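Local coordinates for protein PTHB1 (Homo sapiens, PDB 4YD8) that forms the seven-bladed beta-propeller of a subunit of the BBSome, a complex thought to act as a coat that sorts specific membrane proteins to primary cilia, at residues R177-F182 with E207-Q212; S263-G268 with F272-D277; Q329-P334 with H357-Y362. One frame throughout, in Å; residues are numbered along the deposited sequence.

Interaction 1 of 3, residues R177-F182 with E207-Q212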
loop_
_atom_site.group_PDB
_atom_site.type_symbol
_atom_site.label_atom_id
_atom_site.label_comp_id
_atom_site.label_asym_id
_atom_site.label_seq_id
_atom_site.Cartn_x
_atom_site.Cartn_y
_atom_site.Cartn_z
ATOM N N ARG A 177 -13.405 -17.513 5.599
ATOM C CA ARG A 177 -13.062 -18.753 4.896
ATOM C C ARG A 177 -11.589 -19.077 5.060
ATOM O O ARG A 177 -10.748 -18.207 4.873
ATOM C CB ARG A 177 -13.373 -18.634 3.405
ATOM C CG ARG A 177 -14.787 -18.191 3.071
ATOM C CD ARG A 177 -15.802 -19.297 3.316
ATOM N NE ARG A 177 -17.149 -18.844 2.974
ATOM C CZ ARG A 177 -18.120 -18.623 3.855
ATOM N NH1 ARG A 177 -17.915 -18.826 5.153
ATOM N NH2 ARG A 177 -19.307 -18.212 3.432
ATOM N N PHE A 178 -11.269 -20.326 5.399
ATOM C CA PHE A 178 -9.874 -20.757 5.437
ATOM C C PHE A 178 -9.327 -21.062 4.052
ATOM O O PHE A 178 -9.947 -21.794 3.285
ATOM C CB PHE A 178 -9.703 -22.010 6.301
ATOM C CG PHE A 178 -9.830 -21.761 7.773
ATOM C CD1 PHE A 178 -8.893 -20.990 8.442
ATOM C CD2 PHE A 178 -10.870 -22.325 8.496
ATOM C CE1 PHE A 178 -8.998 -20.767 9.797
ATOM C CE2 PHE A 178 -10.982 -22.110 9.853
ATOM C CZ PHE A 178 -10.047 -21.333 10.509
ATOM N N LEU A 179 -8.154 -20.513 3.752
ATOM C CA LEU A 179 -7.400 -20.859 2.542
ATOM C C LEU A 179 -6.841 -22.276 2.567
ATOM O O LEU A 179 -6.232 -22.678 3.551
ATOM C CB LEU A 179 -6.221 -19.910 2.358
ATOM C CG LEU A 179 -6.566 -18.445 2.078
ATOM C CD1 LEU A 179 -5.298 -17.632 2.013
ATOM C CD2 LEU A 179 -7.325 -18.351 0.779
ATOM N N PRO A 180 -6.993 -23.010 1.455
ATOM C CA PRO A 180 -6.317 -24.303 1.338
ATOM C C PRO A 180 -4.859 -24.109 0.908
ATOM O O PRO A 180 -4.497 -23.024 0.413
ATOM C CB PRO A 180 -7.135 -25.022 0.265
ATOM C CG PRO A 180 -7.591 -23.907 -0.635
ATOM C CD PRO A 180 -7.800 -22.698 0.260
ATOM N N GLY A 181 -4.037 -25.133 1.127
ATOM C CA GLY A 181 -2.638 -25.113 0.728
ATOM C C GLY A 181 -1.861 -24.031 1.452
ATOM O O GLY A 181 -0.940 -23.410 0.890
ATOM N N PHE A 182 -2.246 -23.798 2.706
ATOM C CA PHE A 182 -1.744 -22.664 3.477
ATOM C C PHE A 182 -0.669 -23.081 4.460
ATOM O O PHE A 182 -0.821 -24.078 5.151
ATOM C CB PHE A 182 -2.894 -21.985 4.238
ATOM C CG PHE A 182 -2.468 -20.777 5.042
ATOM C CD1 PHE A 182 -2.440 -19.509 4.459
ATOM C CD2 PHE A 182 -2.112 -20.903 6.379
ATOM C CE1 PHE A 182 -2.050 -18.398 5.197
ATOM C CE2 PHE A 182 -1.718 -19.797 7.115
ATOM C CZ PHE A 182 -1.688 -18.543 6.523
ATOM N N GLU A 207 -1.941 -17.446 -6.206
ATOM C CA GLU A 207 -3.281 -18.023 -6.226
ATOM C C GLU A 207 -4.348 -16.952 -6.345
ATOM O O GLU A 207 -4.240 -15.896 -5.726
ATOM C CB GLU A 207 -3.520 -18.839 -4.956
ATOM C CG GLU A 207 -2.460 -19.881 -4.709
ATOM C CD GLU A 207 -2.731 -20.705 -3.478
ATOM O OE1 GLU A 207 -3.461 -20.223 -2.586
ATOM O OE2 GLU A 207 -2.222 -21.850 -3.405
ATOM N N SER A 208 -5.373 -17.230 -7.143
ATOM C CA SER A 208 -6.473 -16.298 -7.323
ATOM C C SER A 208 -7.775 -16.985 -6.923
ATOM O O SER A 208 -8.090 -18.058 -7.428
ATOM C CB SER A 208 -6.553 -15.815 -8.771
ATOM O OG SER A 208 -7.626 -14.906 -8.967
ATOM N N TYR A 209 -8.521 -16.352 -6.023
ATOM C CA TYR A 209 -9.801 -16.876 -5.553
ATOM C C TYR A 209 -10.941 -15.925 -5.894
ATOM O O TYR A 209 -10.915 -14.769 -5.490
ATOM C CB TYR A 209 -9.777 -17.084 -4.037
ATOM C CG TYR A 209 -8.771 -18.097 -3.570
ATOM C CD1 TYR A 209 -7.475 -17.716 -3.249
ATOM C CD2 TYR A 209 -9.115 -19.444 -3.453
ATOM C CE1 TYR A 209 -6.539 -18.642 -2.821
ATOM C CE2 TYR A 209 -8.179 -20.385 -3.026
ATOM C CZ TYR A 209 -6.889 -19.970 -2.713
ATOM O OH TYR A 209 -5.941 -20.875 -2.285
ATOM N N LYS A 210 -11.945 -16.414 -6.613
ATOM C CA LYS A 210 -13.123 -15.612 -6.930
ATOM C C LYS A 210 -13.899 -15.255 -5.670
ATOM O O LYS A 210 -14.141 -16.117 -4.816
ATOM C CB LYS A 210 -14.039 -16.353 -7.905
ATOM C CG LYS A 210 -13.419 -16.629 -9.264
ATOM C CD LYS A 210 -14.366 -16.238 -10.394
ATOM C CE LYS A 210 -14.180 -14.776 -10.817
ATOM N NZ LYS A 210 -14.679 -13.758 -9.833
ATOM N N TYR A 211 -14.291 -13.986 -5.553
ATOM C CA TYR A 211 -15.052 -13.536 -4.392
ATOM C C TYR A 211 -16.334 -14.341 -4.161
ATOM O O TYR A 211 -16.636 -14.730 -3.028
ATOM C CB TYR A 211 -15.423 -12.059 -4.521
ATOM C CG TYR A 211 -16.242 -11.577 -3.347
ATOM C CD1 TYR A 211 -15.650 -11.385 -2.107
ATOM C CD2 TYR A 211 -17.597 -11.324 -3.473
ATOM C CE1 TYR A 211 -16.376 -10.949 -1.029
ATOM C CE2 TYR A 211 -18.340 -10.881 -2.388
ATOM C CZ TYR A 211 -17.716 -10.696 -1.168
ATOM O OH TYR A 211 -18.429 -10.262 -0.080
ATOM N N GLN A 212 -17.094 -14.584 -5.224
ATOM C CA GLN A 212 -18.367 -15.287 -5.058
ATOM C C GLN A 212 -18.155 -16.747 -4.678
ATOM O O GLN A 212 -18.944 -17.307 -3.920
ATOM C CB GLN A 212 -19.222 -15.186 -6.323
ATOM C CG GLN A 212 -19.656 -13.752 -6.664
ATOM C CD GLN A 212 -20.566 -13.114 -5.612
ATOM O OE1 GLN A 212 -21.139 -13.797 -4.758
ATOM N NE2 GLN A 212 -20.703 -11.794 -5.678
HETATM O O HOH W 1 -3.132 -20.472 0.124
HETATM O O HOH W 2 -3.818 -23.651 -2.353
HETATM O O HOH W 3 -0.598 -23.211 -1.891
#
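Y209 reaches L179 and P180 at a junction between consecutive blades of the beta-propeller, and so illustrates how one long side chain can join two backbones whose nearest CA atoms, L179 and Y209, are 9.3 Å apart. From CB, which heads toward 177-182, the side chain runs beside its own backbone N (chi1 -63°) and carries the ring to the other segment. Its CE1 side lies under L179, whose CD2 methyl sits over one face in a CH-pi contact, 4.0 Å from the ring centroid; the closest approach, 3.7 Å, is to CE1 and puts the methyl nearer the rim. Y209 CE2, on the far side of CZ from CE1, is approached obliquely by P180 CD at 4.0 Å. At the tip, Y209 OH lies 3.6 Å from P180 CD and donates a 2.6 Å hydrogen bond to E207 OE1, two residues back on the same strand. That bond comes from above the carboxylate plane, 55° out of it, and helps hold the ring in place. The same carboxylate crosses to the linker through water: one molecule donates both to E207 OE1, at 2.7 Å, and to the backbone oxygen P180 O, at 2.9 Å.

Interaction 2 of 3, residues S263-G268 with F272-D277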
loop_
_atom_site.group_PDB
_atom_site.type_symbol
_atom_site.label_atom_id
_atom_site.label_comp_id
_atom_site.label_asym_id
_atom_site.label_seq_id
_atom_site.Cartn_x
_atom_site.Cartn_y
_atom_site.Cartn_z
ATOM N N SER A 263 -3.334 -5.549 -14.597
ATOM C CA SER A 263 -2.125 -6.340 -14.399
ATOM C C SER A 263 -1.885 -6.679 -12.934
ATOM O O SER A 263 -2.055 -5.844 -12.039
ATOM C CB SER A 263 -0.896 -5.607 -14.943
ATOM O OG SER A 263 -0.877 -5.576 -16.357
ATOM N N VAL A 264 -1.466 -7.915 -12.708
ATOM C CA VAL A 264 -1.079 -8.380 -11.389
ATOM C C VAL A 264 0.433 -8.317 -11.250
ATOM O O VAL A 264 1.138 -9.079 -11.899
ATOM C CB VAL A 264 -1.535 -9.832 -11.150
ATOM C CG1 VAL A 264 -1.095 -10.292 -9.780
ATOM C CG2 VAL A 264 -3.047 -9.944 -11.320
ATOM N N PHE A 265 0.954 -7.409 -10.437
ATOM C CA PHE A 265 2.409 -7.370 -10.290
ATOM C C PHE A 265 2.821 -8.108 -9.036
ATOM O O PHE A 265 2.200 -7.935 -7.982
ATOM C CB PHE A 265 2.914 -5.933 -10.261
ATOM C CG PHE A 265 2.868 -5.270 -11.595
ATOM C CD1 PHE A 265 1.694 -4.708 -12.064
ATOM C CD2 PHE A 265 3.991 -5.239 -12.396
ATOM C CE1 PHE A 265 1.659 -4.099 -13.314
ATOM C CE2 PHE A 265 3.958 -4.624 -13.627
ATOM C CZ PHE A 265 2.791 -4.076 -14.085
ATOM N N VAL A 266 3.851 -8.949 -9.164
ATOM C CA VAL A 266 4.388 -9.678 -8.027
ATOM C C VAL A 266 5.867 -9.367 -7.846
ATOM O O VAL A 266 6.672 -9.491 -8.779
ATOM C CB VAL A 266 4.194 -11.201 -8.174
ATOM C CG1 VAL A 266 4.713 -11.913 -6.916
ATOM C CG2 VAL A 266 2.710 -11.507 -8.388
ATOM N N LEU A 267 6.208 -8.909 -6.649
ATOM C CA LEU A 267 7.600 -8.713 -6.283
ATOM C C LEU A 267 8.125 -9.955 -5.579
ATOM O O LEU A 267 7.777 -10.199 -4.429
ATOM C CB LEU A 267 7.769 -7.510 -5.361
ATOM C CG LEU A 267 9.235 -7.190 -5.018
ATOM C CD1 LEU A 267 10.003 -6.763 -6.286
ATOM C CD2 LEU A 267 9.324 -6.100 -3.937
ATOM N N GLY A 268 8.964 -10.726 -6.263
ATOM C CA GLY A 268 9.563 -11.904 -5.661
ATOM C C GLY A 268 10.914 -11.564 -5.062
ATOM O O GLY A 268 11.416 -10.453 -5.233
ATOM N N PHE A 272 10.806 -10.119 -10.679
ATOM C CA PHE A 272 9.662 -9.245 -10.694
ATOM C C PHE A 272 8.760 -9.744 -11.829
ATOM O O PHE A 272 9.238 -9.999 -12.946
ATOM C CB PHE A 272 10.194 -7.803 -10.851
ATOM C CG PHE A 272 9.265 -6.828 -11.484
ATOM C CD1 PHE A 272 8.067 -6.496 -10.887
ATOM C CD2 PHE A 272 9.662 -6.129 -12.614
ATOM C CE1 PHE A 272 7.237 -5.539 -11.458
ATOM C CE2 PHE A 272 8.852 -5.175 -13.181
ATOM C CZ PHE A 272 7.633 -4.877 -12.607
ATOM N N PHE A 273 7.478 -9.929 -11.532
ATOM C CA PHE A 273 6.525 -10.489 -12.489
ATOM C C PHE A 273 5.378 -9.533 -12.809
ATOM O O PHE A 273 4.840 -8.868 -11.923
ATOM C CB PHE A 273 5.896 -11.787 -11.950
ATOM C CG PHE A 273 6.884 -12.858 -11.573
ATOM C CD1 PHE A 273 7.539 -12.828 -10.348
ATOM C CD2 PHE A 273 7.107 -13.945 -12.422
ATOM C CE1 PHE A 273 8.446 -13.859 -9.982
ATOM C CE2 PHE A 273 7.987 -14.976 -12.063
ATOM C CZ PHE A 273 8.669 -14.922 -10.855
ATOM N N CYS A 274 4.967 -9.511 -14.071
ATOM C CA CYS A 274 3.715 -8.885 -14.459
ATOM C C CYS A 274 2.807 -9.958 -15.043
ATOM O O CYS A 274 3.130 -10.538 -16.077
ATOM C CB CYS A 274 3.954 -7.763 -15.477
ATOM S SG CYS A 274 2.414 -7.058 -16.113
ATOM N N LEU A 275 1.687 -10.244 -14.368
ATOM C CA LEU A 275 0.748 -11.276 -14.821
ATOM C C LEU A 275 -0.487 -10.690 -15.478
ATOM O O LEU A 275 -0.957 -9.607 -15.089
ATOM C CB LEU A 275 0.302 -12.151 -13.641
ATOM C CG LEU A 275 1.391 -12.646 -12.696
ATOM C CD1 LEU A 275 0.768 -13.584 -11.648
ATOM C CD2 LEU A 275 2.519 -13.353 -13.451
ATOM N N LYS A 276 -1.009 -11.399 -16.479
ATOM C CA LYS A 276 -2.352 -11.118 -16.992
ATOM C C LYS A 276 -3.356 -11.500 -15.920
ATOM O O LYS A 276 -3.023 -12.280 -15.026
ATOM C CB LYS A 276 -2.637 -11.893 -18.283
ATOM C CG LYS A 276 -1.865 -11.379 -19.485
ATOM C CD LYS A 276 -1.915 -12.353 -20.649
ATOM C CE LYS A 276 -3.340 -12.740 -20.998
ATOM N NZ LYS A 276 -4.223 -11.549 -21.135
ATOM N N ASP A 277 -4.566 -10.942 -16.016
ATOM C CA ASP A 277 -5.658 -11.210 -15.075
ATOM C C ASP A 277 -5.958 -12.686 -14.919
ATOM O O ASP A 277 -6.428 -13.114 -13.869
ATOM C CB ASP A 277 -6.946 -10.509 -15.528
ATOM C CG ASP A 277 -6.876 -9.017 -15.370
ATOM O OD1 ASP A 277 -5.754 -8.493 -15.206
ATOM O OD2 ASP A 277 -7.937 -8.370 -15.417
#
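F265 packs against C274 and F272 on one side of a beta hairpin, the two central strands of a four-stranded propeller blade. Strands 263-268 and 272-275 run antiparallel at 165°. V264 with L275 and V266 with F273 are hydrogen-bonded pairs, each joined by two backbone N-H...O=C bonds; L275 N to V264 O, at 2.8 Å, is nearly straight (171°). F265 with C274 and L267 with F272 are the non-hydrogen-bonded pairs, and their side chains lie on the face that carries the F265 ring.

On this face the side-chain torsions show how the contacts are reached. F265 sets CG beside its backbone N and anti to its carbonyl carbon, which brings the ring to C274. The C274 sulfur lies anti to its backbone N (chi1 174°), a setting that brings SG over the face of the F265 ring, 4.1 Å from the centroid, as a sulfur-aromatic contact. C274 SG also comes 3.6 Å from S263 OG. The F272 ring lies beside that of F265, their borders touching with no overlap of faces. Here F265 CD2 and F272 CE1 touch closely at 3.4 Å, and the centroids stay 5.8 Å apart. Beyond this layer F265 and L267 also reach F294 of strand 291-298, so the face packs on the next blade.

The other face is filled by V264, V266, F273 and L275. Directly paired residues meet close to the backbone, V264 CB lying 3.9 Å from L275 CB. A diagonal contact adds to this layer: V266 CG2 reaches L275 CD1 at 4.3 Å, while F273, which also packs on M284 of strand 281-286, turns a ring edge to the backbone, with V266 O lying in the plane of the ring beside CD1.

Interaction 3 of 3, residues Q329-P334 with H357-Y362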
loop_
_atom_site.group_PDB
_atom_site.type_symbol
_atom_site.label_atom_id
_atom_site.label_comp_id
_atom_site.label_asym_id
_atom_site.label_seq_id
_atom_site.Cartn_x
_atom_site.Cartn_y
_atom_site.Cartn_z
ATOM N N GLN A 329 20.266 6.919 -5.205
ATOM C CA GLN A 329 20.672 6.424 -3.909
ATOM C C GLN A 329 19.807 7.094 -2.864
ATOM O O GLN A 329 19.624 8.310 -2.891
ATOM C CB GLN A 329 22.152 6.705 -3.645
ATOM C CG GLN A 329 22.697 6.049 -2.379
ATOM C CD GLN A 329 24.201 6.236 -2.225
ATOM O OE1 GLN A 329 24.828 6.976 -2.986
ATOM N NE2 GLN A 329 24.787 5.561 -1.239
ATOM N N LEU A 330 19.255 6.291 -1.962
ATOM C CA LEU A 330 18.520 6.805 -0.822
ATOM C C LEU A 330 19.424 6.751 0.404
ATOM O O LEU A 330 20.323 5.915 0.468
ATOM C CB LEU A 330 17.247 5.989 -0.578
ATOM C CG LEU A 330 16.298 5.774 -1.758
ATOM C CD1 LEU A 330 15.067 4.990 -1.304
ATOM C CD2 LEU A 330 15.896 7.092 -2.394
ATOM N N PRO A 331 19.183 7.638 1.383
ATOM C CA PRO A 331 19.942 7.616 2.640
ATOM C C PRO A 331 19.609 6.400 3.501
ATOM O O PRO A 331 20.385 6.032 4.384
ATOM C CB PRO A 331 19.513 8.915 3.333
ATOM C CG PRO A 331 18.206 9.263 2.735
ATOM C CD PRO A 331 18.256 8.780 1.317
ATOM N N HIS A 332 18.469 5.771 3.236
ATOM C CA HIS A 332 18.019 4.648 4.051
ATOM C C HIS A 332 17.292 3.611 3.206
ATOM O O HIS A 332 16.721 3.942 2.171
ATOM C CB HIS A 332 17.104 5.145 5.177
ATOM C CG HIS A 332 17.742 6.183 6.053
ATOM N ND1 HIS A 332 18.639 5.866 7.048
ATOM C CD2 HIS A 332 17.624 7.532 6.064
ATOM C CE1 HIS A 332 19.045 6.976 7.642
ATOM N NE2 HIS A 332 18.445 7.999 7.062
ATOM N N ILE A 333 17.308 2.360 3.651
ATOM C CA ILE A 333 16.598 1.295 2.952
ATOM C C ILE A 333 15.090 1.452 3.113
ATOM O O ILE A 333 14.582 1.462 4.224
ATOM C CB ILE A 333 17.013 -0.096 3.471
ATOM C CG1 ILE A 333 18.501 -0.335 3.216
ATOM C CG2 ILE A 333 16.168 -1.193 2.819
ATOM C CD1 ILE A 333 19.027 -1.615 3.838
ATOM N N PRO A 334 14.368 1.561 1.992
ATOM C CA PRO A 334 12.915 1.733 2.053
ATOM C C PRO A 334 12.197 0.404 2.331
ATOM O O PRO A 334 12.509 -0.600 1.692
ATOM C CB PRO A 334 12.574 2.267 0.663
ATOM C CG PRO A 334 13.655 1.653 -0.240
ATOM C CD PRO A 334 14.883 1.504 0.610
ATOM N N HIS A 357 12.585 6.644 9.045
ATOM C CA HIS A 357 12.992 7.767 8.203
ATOM C C HIS A 357 11.965 7.929 7.091
ATOM O O HIS A 357 11.719 7.011 6.308
ATOM C CB HIS A 357 14.395 7.563 7.638
ATOM C CG HIS A 357 15.464 7.587 8.686
ATOM N ND1 HIS A 357 16.149 8.736 9.023
ATOM C CD2 HIS A 357 15.949 6.610 9.488
ATOM C CE1 HIS A 357 17.020 8.462 9.978
ATOM N NE2 HIS A 357 16.919 7.178 10.279
ATOM N N LEU A 358 11.348 9.101 7.053
ATOM C CA LEU A 358 10.294 9.391 6.094
ATOM C C LEU A 358 10.741 10.550 5.220
ATOM O O LEU A 358 11.094 11.620 5.735
ATOM C CB LEU A 358 8.991 9.720 6.821
ATOM C CG LEU A 358 7.743 10.029 5.984
ATOM C CD1 LEU A 358 7.311 8.796 5.189
ATOM C CD2 LEU A 358 6.623 10.519 6.885
ATOM N N GLN A 359 10.729 10.363 3.905
ATOM C CA GLN A 359 11.290 11.366 2.996
ATOM C C GLN A 359 10.444 11.591 1.746
ATOM O O GLN A 359 9.945 10.627 1.137
ATOM C CB GLN A 359 12.712 10.960 2.576
ATOM C CG GLN A 359 13.365 11.939 1.565
ATOM C CD GLN A 359 14.835 11.668 1.392
ATOM O OE1 GLN A 359 15.222 10.641 0.837
ATOM N NE2 GLN A 359 15.670 12.589 1.867
ATOM N N CYS A 360 10.303 12.848 1.341
ATOM C CA CYS A 360 9.651 13.182 0.072
ATOM C C CYS A 360 10.697 13.649 -0.915
ATOM O O CYS A 360 11.577 14.443 -0.559
ATOM C CB CYS A 360 8.603 14.294 0.240
ATOM S SG CYS A 360 7.258 13.901 1.366
ATOM N N SER A 361 10.593 13.182 -2.153
ATOM C CA SER A 361 11.517 13.611 -3.198
ATOM C C SER A 361 10.813 13.730 -4.544
ATOM O O SER A 361 9.691 13.239 -4.725
ATOM C CB SER A 361 12.694 12.640 -3.302
ATOM O OG SER A 361 12.235 11.334 -3.568
ATOM N N TYR A 362 11.473 14.414 -5.476
ATOM C CA TYR A 362 10.968 14.560 -6.825
ATOM C C TYR A 362 11.663 13.568 -7.752
ATOM O O TYR A 362 12.798 13.146 -7.505
ATOM C CB TYR A 362 11.190 15.975 -7.356
ATOM C CG TYR A 362 10.583 17.104 -6.550
ATOM C CD1 TYR A 362 9.202 17.228 -6.403
ATOM C CD2 TYR A 362 11.389 18.089 -5.998
ATOM C CE1 TYR A 362 8.652 18.290 -5.688
ATOM C CE2 TYR A 362 10.851 19.158 -5.297
ATOM C CZ TYR A 362 9.487 19.254 -5.143
ATOM O OH TYR A 362 8.969 20.325 -4.445
#
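The last blade of the propeller is entered by a loop, 329-334, that leaves strand 323-329 of the preceding blade, and the contact is made where H332 in this loop stacks on H357 at the start of strand 357-362. It is an example of flat groups joining a connection to a strand without any hydrogen bond between them. The two imidazoles lie face to face, centroids 3.5 Å apart and planes inclined by 17°. H332 NE2 stands over the H357 ring, 3.1 Å from ND1, but the angle is too poor for a hydrogen bond, so the nitrogens meet through the ring faces. Next to them H332 CE1 lies 3.4 Å from H357 NE2, while H332 CD2 overlies H357 CG. Each ring is directed to the other by a first torsion that sets CG beside the backbone N, -57° in H332 and -67° in H357. Two positively charged rings so close would probably repel, which would make joint protonation less likely.

A lesser contact is that of P331 CD with Q359 OE1, doubtful because Q359 is modelled in two conformers. Strand 357-362 runs between strand 8-17 and strand 348-353 in the closing blade. H357 also packs on I17 of the first of these strands, and H332 on S353 of the second.

How the interactions relate
Although the chain begins with strand 8-17, that strand belongs to the last blade, where it lies beside strand 357-362 and closes the ring. Between these ends the three contacts follow in series, and none nests in or crosses another. Interaction 1 closes a loop of 24 residues and ties the exit of one blade to a strand of the next. Interaction 2 spans just three residues, a hairpin inside the following blade; its centre is about 18 Å from that of interaction 1. Interaction 3 closes 22 residues and joins the entrance of the last blade to its strand 357-362, beyond the chain's centre from interaction 1, about 36 Å centre to centre.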